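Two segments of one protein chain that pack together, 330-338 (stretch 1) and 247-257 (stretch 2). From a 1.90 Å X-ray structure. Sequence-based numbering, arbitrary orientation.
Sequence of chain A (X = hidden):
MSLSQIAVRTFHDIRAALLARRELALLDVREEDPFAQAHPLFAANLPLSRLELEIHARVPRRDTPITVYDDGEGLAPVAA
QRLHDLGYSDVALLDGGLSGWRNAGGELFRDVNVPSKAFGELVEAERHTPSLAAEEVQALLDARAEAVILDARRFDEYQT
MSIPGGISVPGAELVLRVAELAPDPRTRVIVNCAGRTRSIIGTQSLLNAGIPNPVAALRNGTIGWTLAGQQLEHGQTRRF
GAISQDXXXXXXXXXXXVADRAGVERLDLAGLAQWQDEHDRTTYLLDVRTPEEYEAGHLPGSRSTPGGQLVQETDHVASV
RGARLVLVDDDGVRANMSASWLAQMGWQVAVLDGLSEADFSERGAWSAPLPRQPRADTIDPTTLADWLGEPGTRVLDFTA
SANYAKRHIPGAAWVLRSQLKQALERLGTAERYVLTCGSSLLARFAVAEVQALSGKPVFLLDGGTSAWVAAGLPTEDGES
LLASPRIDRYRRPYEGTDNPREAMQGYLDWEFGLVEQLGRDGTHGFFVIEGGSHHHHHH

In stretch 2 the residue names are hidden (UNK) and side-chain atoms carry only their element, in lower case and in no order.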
# COMPACT_ATOMS: atom_id res chain seq x y z
N ASP A 330 -6.12 20.14 5.21
CA ASP A 330 -6.52 21.54 5.22
C ASP A 330 -7.93 21.69 5.77
O ASP A 330 -8.64 22.64 5.43
CB ASP A 330 -6.46 22.12 3.80
CG ASP A 330 -7.30 21.31 2.80
OD1 ASP A 330 -8.10 20.45 3.23
OD2 ASP A 330 -7.16 21.54 1.58
N ASP A 331 -8.33 20.77 6.64
CA ASP A 331 -9.68 20.77 7.20
C ASP A 331 -9.75 20.59 8.71
O ASP A 331 -10.78 20.87 9.32
CB ASP A 331 -10.49 19.66 6.54
CG ASP A 331 -9.79 18.32 6.61
OD1 ASP A 331 -8.90 18.07 5.77
OD2 ASP A 331 -10.13 17.52 7.51
N GLY A 332 -8.67 20.09 9.31
CA GLY A 332 -8.66 19.89 10.75
C GLY A 332 -9.34 18.61 11.23
O GLY A 332 -9.56 18.44 12.43
N VAL A 333 -9.68 17.72 10.30
CA VAL A 333 -10.33 16.46 10.67
C VAL A 333 -9.57 15.22 10.21
O VAL A 333 -9.22 14.36 11.01
CB VAL A 333 -11.76 16.37 10.07
CG1 VAL A 333 -12.37 15.00 10.38
CG2 VAL A 333 -12.64 17.47 10.64
N ARG A 334 -9.31 15.14 8.91
CA ARG A 334 -8.64 13.99 8.31
C ARG A 334 -7.29 13.60 8.91
O ARG A 334 -7.07 12.43 9.23
CB ARG A 334 -8.52 14.20 6.80
CG ARG A 334 -9.89 14.22 6.13
CD ARG A 334 -9.80 14.44 4.64
NE ARG A 334 -9.44 15.82 4.31
CZ ARG A 334 -9.50 16.34 3.09
NH1 ARG A 334 -9.91 15.59 2.07
NH2 ARG A 334 -9.17 17.61 2.89
N ALA A 335 -6.39 14.57 9.05
CA ALA A 335 -5.09 14.29 9.63
C ALA A 335 -5.23 13.88 11.10
O ALA A 335 -4.59 12.92 11.54
CB ALA A 335 -4.18 15.52 9.50
N ASN A 336 -6.07 14.58 11.85
CA ASN A 336 -6.26 14.24 13.26
C ASN A 336 -6.79 12.82 13.44
O ASN A 336 -6.29 12.08 14.29
CB ASN A 336 -7.24 15.22 13.94
CG ASN A 336 -6.59 16.54 14.33
OD1 ASN A 336 -5.46 16.56 14.83
ND2 ASN A 336 -7.31 17.64 14.12
N MSE A 337 -7.80 12.44 12.66
CA MSE A 337 -8.36 11.10 12.77
C MSE A 337 -7.36 10.03 12.36
O MSE A 337 -7.19 9.03 13.06
CB MSE A 337 -9.64 10.97 11.93
CG MSE A 337 -10.87 11.70 12.48
SE MSE A 337 -11.27 11.42 14.37
CE MSE A 337 -11.53 9.49 14.37
N SER A 338 -6.70 10.23 11.22
CA SER A 338 -5.72 9.26 10.74
C SER A 338 -4.58 9.10 11.73
O SER A 338 -4.11 7.99 11.99
CB SER A 338 -5.18 9.68 9.37
OG SER A 338 -6.21 9.67 8.39
N UNK A 247 -20.17 22.56 9.21
CA UNK A 247 -19.95 21.12 9.34
C UNK A 247 -18.49 20.84 9.71
O UNK A 247 -18.20 20.10 10.65
o UNK A 247 -21.65 20.63 7.68
c UNK A 247 -20.04 18.90 8.16
c UNK A 247 -20.28 20.39 8.02
N UNK A 248 -17.57 21.46 8.96
CA UNK A 248 -16.14 21.27 9.17
C UNK A 248 -15.67 21.63 10.58
O UNK A 248 -15.05 20.81 11.27
n UNK A 248 -11.87 23.33 10.13
c UNK A 248 -13.10 23.04 7.60
c UNK A 248 -15.36 22.11 8.16
n UNK A 248 -12.86 25.39 10.42
n UNK A 248 -13.24 24.20 8.49
c UNK A 248 -12.65 24.31 9.68
c UNK A 248 -13.86 21.84 8.15
N UNK A 249 -15.97 22.85 11.01
CA UNK A 249 -15.56 23.33 12.33
C UNK A 249 -15.96 22.40 13.48
O UNK A 249 -15.16 22.13 14.37
c UNK A 249 -15.70 25.38 13.86
c UNK A 249 -16.35 26.74 14.00
c UNK A 249 -16.05 27.39 15.35
n UNK A 249 -16.77 28.69 15.48
c UNK A 249 -16.13 24.72 12.57
N UNK A 250 -17.20 21.92 13.44
CA UNK A 250 -17.70 21.03 14.49
C UNK A 250 -16.94 19.71 14.49
O UNK A 250 -16.48 19.24 15.53
c UNK A 250 -19.19 20.78 14.28
N UNK A 251 -16.80 19.11 13.31
CA UNK A 251 -16.10 17.84 13.16
C UNK A 251 -14.62 17.97 13.55
O UNK A 251 -14.06 17.07 14.16
c UNK A 251 -16.21 17.36 11.72
N UNK A 252 -14.01 19.10 13.19
CA UNK A 252 -12.61 19.35 13.51
C UNK A 252 -12.37 19.35 15.01
O UNK A 252 -11.36 18.83 15.49
c UNK A 252 -12.17 20.68 12.90
N UNK A 253 -13.29 19.95 15.76
CA UNK A 253 -13.17 20.00 17.21
C UNK A 253 -13.21 18.59 17.78
O UNK A 253 -12.42 18.26 18.67
c UNK A 253 -14.31 20.85 17.80
n UNK A 253 -16.03 21.89 20.66
c UNK A 253 -14.22 21.02 19.30
c UNK A 253 -15.07 22.18 19.80
o UNK A 253 -14.85 23.33 19.41
N UNK A 254 -14.11 17.76 17.27
CA UNK A 254 -14.25 16.38 17.73
C UNK A 254 -13.00 15.57 17.38
O UNK A 254 -12.50 14.80 18.21
n UNK A 254 -20.76 16.25 20.00
c UNK A 254 -19.47 15.92 19.96
n UNK A 254 -18.94 15.21 20.94
n UNK A 254 -18.72 16.30 18.93
c UNK A 254 -15.46 15.72 17.08
c UNK A 254 -17.30 15.99 18.78
c UNK A 254 -16.80 16.36 17.40
N UNK A 255 -12.51 15.74 16.16
CA UNK A 255 -11.32 15.03 15.68
C UNK A 255 -10.08 15.39 16.49
O UNK A 255 -9.30 14.51 16.87
c UNK A 255 -11.09 15.33 14.21
N UNK A 256 -9.89 16.68 16.75
CA UNK A 256 -8.74 17.12 17.52
C UNK A 256 -8.77 16.49 18.91
O UNK A 256 -7.72 16.13 19.46
c UNK A 256 -4.65 20.52 18.63
c UNK A 256 -6.22 18.69 18.10
c UNK A 256 -7.60 19.22 18.50
c UNK A 256 -8.72 18.65 17.62
n UNK A 256 -3.71 21.03 19.42
n UNK A 256 -5.09 21.23 17.60
n UNK A 256 -5.16 19.32 18.88
N UNK A 257 -9.96 16.33 19.48
CA UNK A 257 -10.10 15.73 20.80
C UNK A 257 -9.67 14.26 20.75
O UNK A 257 -9.03 13.75 21.68
c UNK A 257 -11.54 15.85 21.29
O HOH W 1 -6.25 20.36 15.00

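Position 247 has three side-chain atoms: one carbon carrying an oxygen and a second carbon. It is out of reach of stretch 1. It is Thr247.

Position 248 has three carbons in a chain, a nitrogen, then a carbon bearing two more nitrogens. That is a guanidinium. The CA-to-CB bond points sideways, but the end of the side chain comes nearer. A terminal nitrogen of position 248 lies 2.8 Å from O of Asp331. The residue is Arg248, and NH1 donates that hydrogen bond. The carbonyl lies at the edge of the guanidinium, near its plane, where the N-H groups point.

Position 249 has four carbons in a row ending in nitrogen. It points away from stretch 1. This is Lys249, extended with every chi angle t.

Position 250 has a single carbon, directed away. It is Ala250.

Position 251 also has one carbon. That CB lies 3.7 Å from CG2 of Val333, an apolar contact. The residue is Ala251.

Position 252 again has one carbon. Its backbone comes very close to stretch 1: CA of position 252 is 4.6 Å from CA of Val333. The same CA also makes a CA-H...O contact, with CA of position 252 lying 3.4 Å from O of Gly332. An ideal CB on Gly332 would sit only 3.2 Å from CB of position 252. The residue is Ala252.

Position 253 has three carbons, the third carrying one oxygen and one nitrogen. It points away and is exposed. It is Gln253.

Position 254 shows another guanidinium on a three-carbon chain. Its end leads away from stretch 1. It is Arg254.

Position 255 has one carbon, pointing toward stretch 1. CB of position 255 lies 3.8 Å from CA of Val333, 3.9 Å from CB of Asn336 and 3.9 Å from SE of Met337, a selenomethionine. It is Ala255.

Position 256 has three carbons, a nitrogen, and a carbon with two nitrogens. A terminal nitrogen reaches a water also held by ND2 of Asn336. The residue is Arg256. The water accepts from NH1 of Arg256 and ND2 of Asn336, each at 3.0 Å.

Position 257 has one carbon, directed away: Ala257.

The contact works through small side chains. The two helix axes approach to 8.2 Å, with their directions 27° apart. Ala251, Ala252 and Ala255 leave room for Val333, at the N-cap position, and Ala255 also meets Met337. Asp331 steadies the turn on stretch 1: its OD2 accepts from N of Val333 at 2.8 Å and N of Arg334 at 2.9 Å. The Arg248 hydrogen bond and the Arg256 water bridge add polar links to this packing.

Stretch 2, residues 247-257: TRKAAAQRARA
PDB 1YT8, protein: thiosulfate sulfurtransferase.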